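Local structure of soluble lytic murein transglycosylase (Pseudomonas aeruginosa, 5OHU) at residues R479-V483 with I496-T500; G96-L100 with L123-L128; R315-R319 with V597-T601; K186-R192 with L243-R247. The protein cleaves the glycan strands of peptidoglycan as a lytic transglycosylase of the Slt family, contributing to both exolytic and endolytic turnover of the cell wall. One frame throughout, in Å; residues are numbered along the deposited sequence.

Contact 1: residues R479-V483 with I496-T500. With PO4 (phosphate ion), chain I.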
loop_
_atom_site.group_PDB
_atom_site.type_symbol
_atom_site.label_atom_id
_atom_site.label_comp_id
_atom_site.label_asym_id
_atom_site.label_seq_id
_atom_site.Cartn_x
_atom_site.Cartn_y
_atom_site.Cartn_z
ATOM N N ARG A 479 15.902 0.103 24.138
ATOM C CA ARG A 479 15.769 1.433 24.716
ATOM C C ARG A 479 17.114 2.054 25.087
ATOM O O ARG A 479 17.346 3.245 24.834
ATOM C CB ARG A 479 14.872 1.340 25.951
ATOM C CG ARG A 479 14.740 2.629 26.736
ATOM C CD ARG A 479 13.773 2.440 27.899
ATOM N NE ARG A 479 13.637 3.662 28.680
ATOM C CZ ARG A 479 12.613 3.921 29.483
ATOM N NH1 ARG A 479 11.624 3.040 29.600
ATOM N NH2 ARG A 479 12.574 5.063 30.160
ATOM N N ALA A 480 18.000 1.279 25.720
ATOM C CA ALA A 480 19.232 1.853 26.255
ATOM C C ALA A 480 20.119 2.382 25.135
ATOM O O ALA A 480 20.645 3.497 25.220
ATOM C CB ALA A 480 19.980 0.815 27.104
ATOM N N THR A 481 20.292 1.593 24.071
ATOM C CA THR A 481 21.054 2.055 22.917
ATOM C C THR A 481 20.345 3.197 22.185
ATOM O O THR A 481 21.001 4.132 21.715
ATOM C CB THR A 481 21.312 0.894 21.955
ATOM O OG1 THR A 481 21.967 -0.172 22.660
ATOM C CG2 THR A 481 22.197 1.352 20.789
ATOM N N LEU A 482 19.013 3.144 22.068
ATOM C CA LEU A 482 18.304 4.236 21.401
ATOM C C LEU A 482 18.528 5.569 22.111
ATOM O O LEU A 482 18.814 6.587 21.464
ATOM C CB LEU A 482 16.816 3.920 21.304
ATOM C CG LEU A 482 16.362 2.885 20.261
ATOM C CD1 LEU A 482 14.860 2.798 20.213
ATOM C CD2 LEU A 482 16.812 3.315 18.886
ATOM N N VAL A 483 18.416 5.580 23.444
ATOM C CA VAL A 483 18.575 6.811 24.211
ATOM C C VAL A 483 20.024 7.293 24.159
ATOM O O VAL A 483 20.290 8.488 23.975
ATOM C CB VAL A 483 18.074 6.584 25.653
ATOM C CG1 VAL A 483 18.362 7.793 26.548
ATOM C CG2 VAL A 483 16.557 6.294 25.635
ATOM N N ILE A 496 13.917 9.277 17.550
ATOM C CA ILE A 496 14.527 8.082 16.993
ATOM C C ILE A 496 13.665 6.842 17.267
ATOM O O ILE A 496 13.567 5.949 16.416
ATOM C CB ILE A 496 15.966 7.947 17.523
ATOM C CG1 ILE A 496 16.750 6.924 16.719
ATOM C CG2 ILE A 496 15.984 7.534 18.973
ATOM C CD1 ILE A 496 18.211 6.875 17.120
ATOM N N PHE A 497 13.026 6.757 18.435
ATOM C CA PHE A 497 12.014 5.726 18.645
ATOM C C PHE A 497 10.910 5.829 17.596
ATOM O O PHE A 497 10.484 4.818 17.027
ATOM C CB PHE A 497 11.401 5.850 20.039
ATOM C CG PHE A 497 12.247 5.298 21.138
ATOM C CD1 PHE A 497 13.326 6.017 21.624
ATOM C CD2 PHE A 497 11.940 4.080 21.720
ATOM C CE1 PHE A 497 14.101 5.520 22.647
ATOM C CE2 PHE A 497 12.708 3.580 22.754
ATOM C CZ PHE A 497 13.790 4.303 23.215
ATOM N N ALA A 498 10.435 7.057 17.336
ATOM C CA ALA A 498 9.394 7.275 16.335
ATOM C C ALA A 498 9.836 6.825 14.946
ATOM O O ALA A 498 9.083 6.153 14.236
ATOM C CB ALA A 498 8.992 8.751 16.303
ATOM N N ILE A 499 11.043 7.209 14.531
ATOM C CA ILE A 499 11.520 6.820 13.211
ATOM C C ILE A 499 11.624 5.304 13.135
ATOM O O ILE A 499 11.230 4.681 12.141
ATOM C CB ILE A 499 12.867 7.510 12.919
ATOM C CG1 ILE A 499 12.664 9.008 12.660
ATOM C CG2 ILE A 499 13.638 6.795 11.787
ATOM C CD1 ILE A 499 12.262 9.358 11.232
ATOM N N THR A 500 12.123 4.687 14.203
ATOM C CA THR A 500 12.223 3.235 14.236
ATOM C C THR A 500 10.846 2.589 14.185
ATOM O O THR A 500 10.630 1.625 13.444
ATOM C CB THR A 500 12.976 2.814 15.492
ATOM O OG1 THR A 500 14.287 3.373 15.441
ATOM C CG2 THR A 500 13.067 1.310 15.588
HETATM P P PO4 I . 20.294 -3.589 23.352
HETATM O O1 PO4 I . 21.736 -3.957 23.611
HETATM O O2 PO4 I . 19.393 -4.522 24.131
HETATM O O3 PO4 I . 20.015 -3.753 21.877
HETATM O O4 PO4 I . 20.042 -2.160 23.778
#
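Leu-482 sets its CD1 methyl squarely on one face of the Phe-497 ring, 3.4 Å from CD1 to the ring centroid and only 9° off the normal, a CH-pi contact. With CG beside the backbone N (chi1 -75°), both CB and CD1 of the leucine reach the ring: CB lies 3.4 Å from Phe-497 CE1 while CD1 sits above the middle. Val-483 comes in at the ring edge, its CG2 3.9 Å from Phe-497 CE1. The other branch of Leu-482, CD2, turns to Ile-496 CG1 at 4.2 Å and to the hydroxyl side of Thr-500. That hydroxyl is spent within its own helix, Thr-500 OG1 giving its proton to Ile-496 O at 2.8 Å from the opposite face of the carbonyl to Thr-500 N. No hydrogen bond crosses the contact.

The outer side is looser. Arg-479 brushes the ring with its aliphatic part, CG lying 4.0 Å from Phe-497 CZ, and then runs straight out to an exposed guanidinium. Thr-481 OG1 lies 3.0 Å from O4 of a probable crystallisation phosphate, with Asp-548 OD1 a second acceptor within reach; His-478 ND1 is hydrogen-bonded to the ion. Tyr-621 meets the Phe-497 ring from helix 605-624, and Ile-551 of helix 547-564 backs Leu-482. Two consecutive helices packed at a steep angle, 119° between the short axes, belong to the all-helical, lysozyme-like SLT catalytic domain.

Contact 2: residues G96-L100 with L123-L128. With PO4 (phosphate ion), chain E.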
loop_
_atom_site.group_PDB
_atom_site.type_symbol
_atom_site.label_atom_id
_atom_site.label_comp_id
_atom_site.label_asym_id
_atom_site.label_seq_id
_atom_site.Cartn_x
_atom_site.Cartn_y
_atom_site.Cartn_z
ATOM N N GLY A 96 -4.194 -22.579 -1.283
ATOM C CA GLY A 96 -4.556 -22.084 -2.600
ATOM C C GLY A 96 -3.658 -22.596 -3.716
ATOM O O GLY A 96 -4.120 -22.803 -4.845
ATOM N N TRP A 97 -2.370 -22.796 -3.433
ATOM C CA TRP A 97 -1.486 -23.364 -4.452
ATOM C C TRP A 97 -1.903 -24.785 -4.789
ATOM O O TRP A 97 -1.891 -25.185 -5.959
ATOM C CB TRP A 97 -0.028 -23.324 -3.979
ATOM C CG TRP A 97 0.442 -21.928 -3.772
ATOM C CD1 TRP A 97 0.710 -21.325 -2.576
ATOM C CD2 TRP A 97 0.648 -20.931 -4.780
ATOM N NE1 TRP A 97 1.092 -20.023 -2.777
ATOM C CE2 TRP A 97 1.059 -19.752 -4.120
ATOM C CE3 TRP A 97 0.542 -20.922 -6.174
ATOM C CZ2 TRP A 97 1.360 -18.575 -4.808
ATOM C CZ3 TRP A 97 0.845 -19.747 -6.859
ATOM C CH2 TRP A 97 1.248 -18.592 -6.171
ATOM N N LEU A 98 -2.298 -25.555 -3.777
ATOM C CA LEU A 98 -2.807 -26.892 -4.035
ATOM C C LEU A 98 -4.068 -26.841 -4.887
ATOM O O LEU A 98 -4.252 -27.678 -5.779
ATOM C CB LEU A 98 -3.065 -27.623 -2.715
ATOM C CG LEU A 98 -3.780 -28.984 -2.792
ATOM C CD1 LEU A 98 -3.075 -29.939 -3.744
ATOM C CD2 LEU A 98 -3.939 -29.617 -1.417
ATOM N N LYS A 99 -4.954 -25.869 -4.641
ATOM C CA LYS A 99 -6.180 -25.828 -5.437
ATOM C C LYS A 99 -5.879 -25.419 -6.866
ATOM O O LYS A 99 -6.468 -25.961 -7.810
ATOM C CB LYS A 99 -7.202 -24.873 -4.825
ATOM C CG LYS A 99 -7.680 -25.273 -3.427
ATOM C CD LYS A 99 -8.869 -24.396 -2.978
ATOM C CE LYS A 99 -10.127 -24.672 -3.824
ATOM N NZ LYS A 99 -11.381 -24.019 -3.277
ATOM N N LEU A 100 -4.966 -24.461 -7.041
ATOM C CA LEU A 100 -4.558 -24.061 -8.381
ATOM C C LEU A 100 -4.072 -25.259 -9.185
ATOM O O LEU A 100 -4.552 -25.518 -10.299
ATOM C CB LEU A 100 -3.465 -22.996 -8.291
ATOM C CG LEU A 100 -2.813 -22.607 -9.608
ATOM C CD1 LEU A 100 -3.822 -21.954 -10.518
ATOM C CD2 LEU A 100 -1.612 -21.679 -9.350
ATOM N N LEU A 123 -9.738 -16.832 -5.035
ATOM C CA LEU A 123 -8.326 -17.181 -5.067
ATOM C C LEU A 123 -7.497 -16.152 -5.830
ATOM O O LEU A 123 -6.288 -16.068 -5.607
ATOM C CB LEU A 123 -8.142 -18.561 -5.681
ATOM C CG LEU A 123 -8.539 -19.694 -4.734
ATOM C CD1 LEU A 123 -8.545 -21.008 -5.475
ATOM C CD2 LEU A 123 -7.613 -19.741 -3.494
ATOM N N ASN A 124 -8.109 -15.378 -6.724
ATOM C CA ASN A 124 -7.386 -14.367 -7.500
ATOM C C ASN A 124 -6.285 -14.985 -8.360
ATOM O O ASN A 124 -5.208 -14.410 -8.522
ATOM C CB ASN A 124 -6.804 -13.280 -6.594
ATOM C CG ASN A 124 -7.870 -12.474 -5.923
ATOM O OD1 ASN A 124 -8.827 -12.035 -6.565
ATOM N ND2 ASN A 124 -7.733 -12.290 -4.620
ATOM N N PHE A 125 -6.552 -16.165 -8.913
ATOM C CA PHE A 125 -5.710 -16.741 -9.955
ATOM C C PHE A 125 -6.395 -16.512 -11.296
ATOM O O PHE A 125 -7.412 -17.143 -11.598
ATOM C CB PHE A 125 -5.461 -18.225 -9.716
ATOM C CG PHE A 125 -4.562 -18.508 -8.553
ATOM C CD1 PHE A 125 -3.270 -18.010 -8.521
ATOM C CD2 PHE A 125 -5.005 -19.291 -7.495
ATOM C CE1 PHE A 125 -2.427 -18.290 -7.448
ATOM C CE2 PHE A 125 -4.174 -19.571 -6.424
ATOM C CZ PHE A 125 -2.884 -19.070 -6.395
ATOM N N THR A 126 -5.842 -15.592 -12.091
ATOM C CA THR A 126 -6.368 -15.339 -13.426
ATOM C C THR A 126 -6.485 -16.620 -14.248
ATOM O O THR A 126 -7.417 -16.767 -15.044
ATOM C CB THR A 126 -5.461 -14.324 -14.140
ATOM O OG1 THR A 126 -5.451 -13.101 -13.404
ATOM C CG2 THR A 126 -5.950 -14.036 -15.550
ATOM N N GLU A 127 -5.554 -17.560 -14.066
ATOM C CA GLU A 127 -5.598 -18.804 -14.823
ATOM C C GLU A 127 -6.885 -19.578 -14.557
ATOM O O GLU A 127 -7.496 -20.123 -15.484
ATOM C CB GLU A 127 -4.375 -19.654 -14.480
ATOM C CG GLU A 127 -4.306 -20.964 -15.254
ATOM C CD GLU A 127 -3.091 -21.810 -14.871
ATOM O OE1 GLU A 127 -2.885 -22.864 -15.504
ATOM O OE2 GLU A 127 -2.338 -21.422 -13.945
ATOM N N LEU A 128 -7.318 -19.633 -13.300
ATOM C CA LEU A 128 -8.560 -20.334 -12.993
ATOM C C LEU A 128 -9.771 -19.580 -13.540
ATOM O O LEU A 128 -10.709 -20.192 -14.065
ATOM C CB LEU A 128 -8.685 -20.536 -11.478
ATOM C CG LEU A 128 -7.595 -21.315 -10.753
ATOM C CD1 LEU A 128 -7.800 -21.204 -9.257
ATOM C CD2 LEU A 128 -7.584 -22.785 -11.185
HETATM P P PO4 E . -10.879 -10.367 -3.852
HETATM O O1 PO4 E . -10.095 -9.078 -3.965
HETATM O O2 PO4 E . -10.070 -11.382 -3.075
HETATM O O3 PO4 E . -11.181 -10.906 -5.231
HETATM O O4 PO4 E . -12.183 -10.107 -3.135
#
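Phe-125 pushes its ring between Gly-96, Trp-97 and Leu-100 of helix 95-108, and can be followed outward atom by atom. CB and then CG pass Leu-100 CD1, with CG to that methyl at 4.0 Å. One side of the ring, CD2, lies near Leu-100 CB; the other, CD1, lies near Leu-100 CD2. This second methyl stands over the ring centre, a CH-pi contact 4.0 Å from Leu-100 CD2 to the Phe-125 centroid. The anti placing of Leu-100 CG relative to its own N (chi1 172°) brings both methyls to this face. Farther out the ring divides its neighbours: Phe-125 CE2 meets the carbonyl oxygen of Gly-96 at 3.6 Å, and CE1 meets Trp-97 CZ3, also at 3.6 Å. CZ, at the tip, lies over one face of the indole, whose plane is turned 54° from that of the phenyl ring.

Leu-123 packs beside it on the helix, CD2 resting 4.0 Å from Gly-96 CA and CD1 touching Lys-99 CB. At the far end Leu-100 CD1 packs on Leu-128 CG at 3.8 Å. Polar ends turn elsewhere: Lys-99 NZ bonds Tyr-118 O, and Asn-124 ND2 donates to O2 of a phosphate ion, 2.9 Å away. Between 96-100 and 123-128 the contact is thus apolar and aromatic; one turn on, the ion pair of Glu-127 with Arg-104 adds a charged link between the same two helices, 95-108 and 126-138.

Contact 3: residues R315-R319 with V597-T601; sequences RLLLR and VWIET
Arg-315 grips one oxygen of Glu-600 side-on with two nitrogens: NE to OE2 is 3.0 Å and NH2 to OE2 is 2.9 Å. The guanidinium and carboxylate are nearly coplanar (7°); NE uses the anti lone pair of OE2, whereas NH2 meets it almost along the C-O bond. At the other end of the contact Arg-319 NH1 donates to Thr-601 OG1 at 2.9 Å, close to the guanidinium plane. A bend at chi2 (84°) folds the arginine back over the threonine and beside the indole of Trp-598. Between these polar ends, Thr-601 CG2 rests against the Arg-315 carbonyl oxygen at 3.4 Å, and Val-597 CG1 lies 3.8 Å from Leu-318 O.

The next layer fixes these groups. Thr-601 OG1 passes its own proton to Val-597 O at 2.9 Å, which orients the hydroxyl to accept from Arg-319. A water donates to Trp-598 O, 2.9 Å from the water oxygen, and takes a weak bond from Arg-319 NH1. Glu-600 OE1 is held by Tyr-375 and Trp-346, while OE2 takes both bonds from Arg-315; this supply of donors probably favours the carboxylate form. Trp-586 O receives both Arg-319 NH2 and Trp-598 NE1, and Phe-289 makes a cation-pi contact with Arg-319.

Helix 307-319 comes from the helical region that precedes the catalytic domain and helix 595-600 from the SLT catalytic part, an interdomain seam consistent with the way the catalytic domain rests on the helical ring in Slt70.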
loop_
_atom_site.group_PDB
_atom_site.type_symbol
_atom_site.label_atom_id
_atom_site.label_comp_id
_atom_site.label_asym_id
_atom_site.label_seq_id
_atom_site.Cartn_x
_atom_site.Cartn_y
_atom_site.Cartn_z
ATOM N N ARG A 315 -6.258 21.515 -0.725
ATOM C CA ARG A 315 -4.850 21.682 -0.375
ATOM C C ARG A 315 -4.242 22.871 -1.107
ATOM O O ARG A 315 -3.506 23.673 -0.517
ATOM C CB ARG A 315 -4.076 20.400 -0.695
ATOM C CG ARG A 315 -4.294 19.295 0.332
ATOM C CD ARG A 315 -3.719 17.937 -0.085
ATOM N NE ARG A 315 -3.927 17.007 1.018
ATOM C CZ ARG A 315 -4.229 15.722 0.900
ATOM N NH1 ARG A 315 -4.344 15.162 -0.297
ATOM N NH2 ARG A 315 -4.414 14.994 1.993
ATOM N N LEU A 316 -4.561 23.010 -2.392
ATOM C CA LEU A 316 -4.001 24.090 -3.181
ATOM C C LEU A 316 -4.478 25.442 -2.659
ATOM O O LEU A 316 -3.688 26.383 -2.548
ATOM C CB LEU A 316 -4.375 23.896 -4.653
ATOM C CG LEU A 316 -3.922 24.947 -5.674
ATOM C CD1 LEU A 316 -2.424 25.197 -5.587
ATOM C CD2 LEU A 316 -4.274 24.507 -7.079
ATOM N N LEU A 317 -5.761 25.548 -2.302
ATOM C CA LEU A 317 -6.245 26.793 -1.712
ATOM C C LEU A 317 -5.489 27.112 -0.431
ATOM O O LEU A 317 -5.161 28.271 -0.166
ATOM C CB LEU A 317 -7.752 26.706 -1.451
ATOM C CG LEU A 317 -8.611 26.691 -2.722
ATOM C CD1 LEU A 317 -10.024 26.211 -2.430
ATOM C CD2 LEU A 317 -8.617 28.102 -3.354
ATOM N N LEU A 318 -5.203 26.090 0.375
ATOM C CA LEU A 318 -4.445 26.307 1.602
ATOM C C LEU A 318 -3.021 26.747 1.289
ATOM O O LEU A 318 -2.490 27.657 1.930
ATOM C CB LEU A 318 -4.433 25.030 2.450
ATOM C CG LEU A 318 -5.763 24.533 3.042
ATOM C CD1 LEU A 318 -5.527 23.153 3.615
ATOM C CD2 LEU A 318 -6.323 25.450 4.120
ATOM N N ARG A 319 -2.383 26.115 0.304
ATOM C CA ARG A 319 -1.041 26.551 -0.065
ATOM C C ARG A 319 -1.050 27.994 -0.554
ATOM O O ARG A 319 -0.074 28.724 -0.362
ATOM C CB ARG A 319 -0.453 25.639 -1.139
ATOM C CG ARG A 319 1.037 25.884 -1.414
ATOM C CD ARG A 319 1.940 25.139 -0.447
ATOM N NE ARG A 319 3.333 25.217 -0.893
ATOM C CZ ARG A 319 4.302 24.386 -0.520
ATOM N NH1 ARG A 319 4.051 23.379 0.304
ATOM N NH2 ARG A 319 5.526 24.562 -0.975
ATOM N N VAL A 597 0.258 23.535 7.065
ATOM C CA VAL A 597 0.006 23.682 5.635
ATOM C C VAL A 597 1.058 22.926 4.824
ATOM O O VAL A 597 0.739 22.222 3.856
ATOM C CB VAL A 597 -0.040 25.172 5.241
ATOM C CG1 VAL A 597 -0.110 25.314 3.693
ATOM C CG2 VAL A 597 -1.221 25.878 5.884
ATOM N N TRP A 598 2.332 23.081 5.188
ATOM C CA TRP A 598 3.390 22.411 4.432
ATOM C C TRP A 598 3.198 20.904 4.436
ATOM O O TRP A 598 3.297 20.258 3.387
ATOM C CB TRP A 598 4.773 22.755 4.985
ATOM C CG TRP A 598 5.858 22.201 4.080
ATOM C CD1 TRP A 598 6.334 22.772 2.926
ATOM C CD2 TRP A 598 6.570 20.958 4.231
ATOM N NE1 TRP A 598 7.304 21.966 2.362
ATOM C CE2 TRP A 598 7.472 20.856 3.151
ATOM C CE3 TRP A 598 6.554 19.941 5.191
ATOM C CZ2 TRP A 598 8.332 19.776 2.999
ATOM C CZ3 TRP A 598 7.411 18.863 5.035
ATOM C CH2 TRP A 598 8.283 18.788 3.943
ATOM N N ILE A 599 2.908 20.327 5.606
ATOM C CA ILE A 599 2.696 18.884 5.688
ATOM C C ILE A 599 1.506 18.483 4.841
ATOM O O ILE A 599 1.564 17.511 4.077
ATOM C CB ILE A 599 2.504 18.439 7.149
ATOM C CG1 ILE A 599 3.839 18.459 7.896
ATOM C CG2 ILE A 599 1.988 17.009 7.178
ATOM C CD1 ILE A 599 3.671 18.739 9.380
ATOM N N GLU A 600 0.406 19.227 4.969
ATOM C CA GLU A 600 -0.817 18.877 4.264
ATOM C C GLU A 600 -0.627 18.911 2.754
ATOM O O GLU A 600 -1.307 18.174 2.027
ATOM C CB GLU A 600 -1.946 19.832 4.647
ATOM C CG GLU A 600 -3.301 19.295 4.258
ATOM C CD GLU A 600 -3.538 17.917 4.840
ATOM O OE1 GLU A 600 -3.414 17.788 6.098
ATOM O OE2 GLU A 600 -3.783 16.970 4.041
ATOM N N THR A 601 0.285 19.755 2.258
ATOM C CA THR A 601 0.452 19.940 0.823
ATOM C C THR A 601 1.682 19.227 0.292
ATOM O O THR A 601 2.130 19.525 -0.817
ATOM C CB THR A 601 0.501 21.427 0.451
ATOM O OG1 THR A 601 1.620 22.056 1.090
ATOM C CG2 THR A 601 -0.798 22.150 0.882
HETATM O O HOH W 1 4.692 20.750 0.837
#

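Contact 4: residues K186-R192 with L243-R247; sequences KLAAEAR and LGLRR
The Schellman motif that ends helix 178-190 is met by Arg-247 of helix 235-251. Arg-247 NH2 donates to Ala-189 O at 3.1 Å, nearly straight at 166°. The same oxygen takes the backbone N of Arg-192, the residue of positive phi in the motif, from the opposite face of the carbonyl plane. Bends at chi2 and chi3 curl Arg-247 back so that the guanidinium edge faces the helix end. On its face lies the guanidinium of Arg-192, stacked with centres 4.0 Å apart and planes 22° from each other. Arg-192 touches a crystal neighbour, which may influence where its tip lies. Two like charges this close would probably be eased by the carbonyl oxygens of the helix end.

The two helices run nearly parallel here, their short axes 20° apart, as neighbours in an alpha-helical solenoid, though helices 194-201 and 208-219 separate them in the chain; Ala-218 of the latter touches Ala-189, Leu-243 and Arg-247. Leu-243 occupies the middle of the interface: its CD1 meets Glu-190 CG at 3.6 Å, Lys-186 O at 3.7 Å and Ala-189 CB at 3.9 Å. On the other side of Leu-243 from Arg-247, Arg-246 NH2 forms a salt bridge with Glu-190 OE2 at 3.0 Å, whose hydrogen bond is weak. A water accepts from Arg-246 NH1 at 2.7 Å and, weakly, from Lys-186 NZ, which also pairs with Asp-239 and a phosphate ion.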
loop_
_atom_site.group_PDB
_atom_site.type_symbol
_atom_site.label_atom_id
_atom_site.label_comp_id
_atom_site.label_asym_id
_atom_site.label_seq_id
_atom_site.Cartn_x
_atom_site.Cartn_y
_atom_site.Cartn_z
ATOM N N LYS A 186 -5.189 0.340 -25.854
ATOM C CA LYS A 186 -5.098 1.532 -25.023
ATOM C C LYS A 186 -4.649 1.173 -23.606
ATOM O O LYS A 186 -3.735 1.805 -23.048
ATOM C CB LYS A 186 -6.456 2.230 -25.037
ATOM C CG LYS A 186 -6.524 3.586 -24.376
ATOM C CD LYS A 186 -7.892 4.231 -24.631
ATOM C CE LYS A 186 -8.368 5.038 -23.430
ATOM N NZ LYS A 186 -9.635 5.771 -23.708
ATOM N N LEU A 187 -5.246 0.119 -23.031
ATOM C CA LEU A 187 -4.870 -0.326 -21.692
ATOM C C LEU A 187 -3.422 -0.783 -21.645
ATOM O O LEU A 187 -2.722 -0.544 -20.654
ATOM C CB LEU A 187 -5.786 -1.463 -21.247
ATOM C CG LEU A 187 -7.240 -1.046 -21.105
ATOM C CD1 LEU A 187 -8.145 -2.257 -20.871
ATOM C CD2 LEU A 187 -7.338 -0.061 -19.954
ATOM N N ALA A 188 -2.968 -1.476 -22.694
ATOM C CA ALA A 188 -1.583 -1.923 -22.724
ATOM C C ALA A 188 -0.640 -0.732 -22.820
ATOM O O ALA A 188 0.430 -0.720 -22.195
ATOM C CB ALA A 188 -1.365 -2.885 -23.895
ATOM N N ALA A 189 -1.024 0.280 -23.602
ATOM C CA ALA A 189 -0.195 1.471 -23.721
ATOM C C ALA A 189 -0.150 2.226 -22.404
ATOM O O ALA A 189 0.911 2.719 -22.005
ATOM C CB ALA A 189 -0.722 2.364 -24.849
ATOM N N GLU A 190 -1.285 2.282 -21.695
ATOM C CA GLU A 190 -1.326 2.951 -20.394
ATOM C C GLU A 190 -0.412 2.261 -19.388
ATOM O O GLU A 190 0.263 2.920 -18.596
ATOM C CB GLU A 190 -2.763 2.991 -19.870
ATOM C CG GLU A 190 -3.652 3.995 -20.594
ATOM C CD GLU A 190 -5.132 3.806 -20.311
ATOM O OE1 GLU A 190 -5.491 2.772 -19.716
ATOM O OE2 GLU A 190 -5.939 4.680 -20.698
ATOM N N ALA A 191 -0.386 0.934 -19.397
ATOM C CA ALA A 191 0.432 0.170 -18.467
ATOM C C ALA A 191 1.875 0.050 -18.926
ATOM O O ALA A 191 2.653 -0.664 -18.283
ATOM C CB ALA A 191 -0.165 -1.223 -18.267
ATOM N N ARG A 192 2.236 0.715 -20.028
ATOM C CA ARG A 192 3.604 0.721 -20.548
ATOM C C ARG A 192 4.066 -0.673 -20.955
ATOM O O ARG A 192 5.263 -0.962 -20.933
ATOM C CB ARG A 192 4.588 1.330 -19.542
ATOM C CG ARG A 192 4.213 2.710 -19.050
ATOM C CD ARG A 192 5.178 3.227 -17.992
ATOM N NE ARG A 192 4.608 4.364 -17.271
ATOM C CZ ARG A 192 4.943 5.639 -17.475
ATOM N NH1 ARG A 192 5.860 5.955 -18.382
ATOM N NH2 ARG A 192 4.354 6.601 -16.771
ATOM N N LEU A 243 -4.574 9.851 -24.454
ATOM C CA LEU A 243 -3.586 9.046 -23.748
ATOM C C LEU A 243 -2.290 9.822 -23.580
ATOM O O LEU A 243 -1.705 9.859 -22.486
ATOM C CB LEU A 243 -3.342 7.729 -24.493
ATOM C CG LEU A 243 -2.437 6.746 -23.739
ATOM C CD1 LEU A 243 -3.007 5.347 -23.841
ATOM C CD2 LEU A 243 -1.035 6.784 -24.297
ATOM N N GLY A 244 -1.842 10.476 -24.654
ATOM C CA GLY A 244 -0.601 11.229 -24.576
ATOM C C GLY A 244 -0.675 12.391 -23.603
ATOM O O GLY A 244 0.270 12.646 -22.854
ATOM N N LEU A 245 -1.805 13.097 -23.571
ATOM C CA LEU A 245 -1.900 14.210 -22.629
ATOM C C LEU A 245 -1.922 13.723 -21.191
ATOM O O LEU A 245 -1.336 14.362 -20.311
ATOM C CB LEU A 245 -3.121 15.078 -22.907
ATOM C CG LEU A 245 -3.092 15.747 -24.270
ATOM C CD1 LEU A 245 -4.485 16.167 -24.708
ATOM C CD2 LEU A 245 -2.161 16.922 -24.184
ATOM N N ARG A 246 -2.580 12.593 -20.933
ATOM C CA ARG A 246 -2.582 12.046 -19.575
ATOM C C ARG A 246 -1.184 11.618 -19.166
ATOM O O ARG A 246 -0.764 11.839 -18.023
ATOM C CB ARG A 246 -3.557 10.867 -19.472
ATOM C CG ARG A 246 -4.906 11.258 -18.856
ATOM C CD ARG A 246 -6.080 10.761 -19.663
ATOM N NE ARG A 246 -5.916 9.370 -20.081
ATOM C CZ ARG A 246 -6.479 8.837 -21.164
ATOM N NH1 ARG A 246 -7.255 9.581 -21.954
ATOM N NH2 ARG A 246 -6.254 7.560 -21.452
ATOM N N ARG A 247 -0.450 11.000 -20.089
ATOM C CA ARG A 247 0.930 10.629 -19.809
ATOM C C ARG A 247 1.777 11.876 -19.596
ATOM O O ARG A 247 2.480 12.002 -18.586
ATOM C CB ARG A 247 1.464 9.771 -20.963
ATOM C CG ARG A 247 2.939 9.357 -20.884
ATOM C CD ARG A 247 3.249 8.282 -19.828
ATOM N NE ARG A 247 2.237 7.229 -19.718
ATOM C CZ ARG A 247 2.252 6.092 -20.415
ATOM N NH1 ARG A 247 3.209 5.860 -21.298
ATOM N NH2 ARG A 247 1.306 5.177 -20.222
HETATM O O HOH W 2 -7.733 8.036 -24.089
#

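How the contacts relate
The four contacts are spread around a large helical assembly, and no two touch. Contacts 2 and 4 follow one another in the early helical region, centres about 29 Å apart and nearest atoms about 13 Å. Contact 3 continues the path, its centre about 30 Å from that of contact 4, and ties this region to the catalytic part. Contact 1 lies within the long loop closed by contact 3, about 31 Å away between centres. Contacts 1 and 2, about 43 Å apart between centres, lie on opposite sides of the chain's centre. Contact 1 is the one nearest the probable active site, since in this family the helix of its 496-500 segment carries the catalytic glutamate.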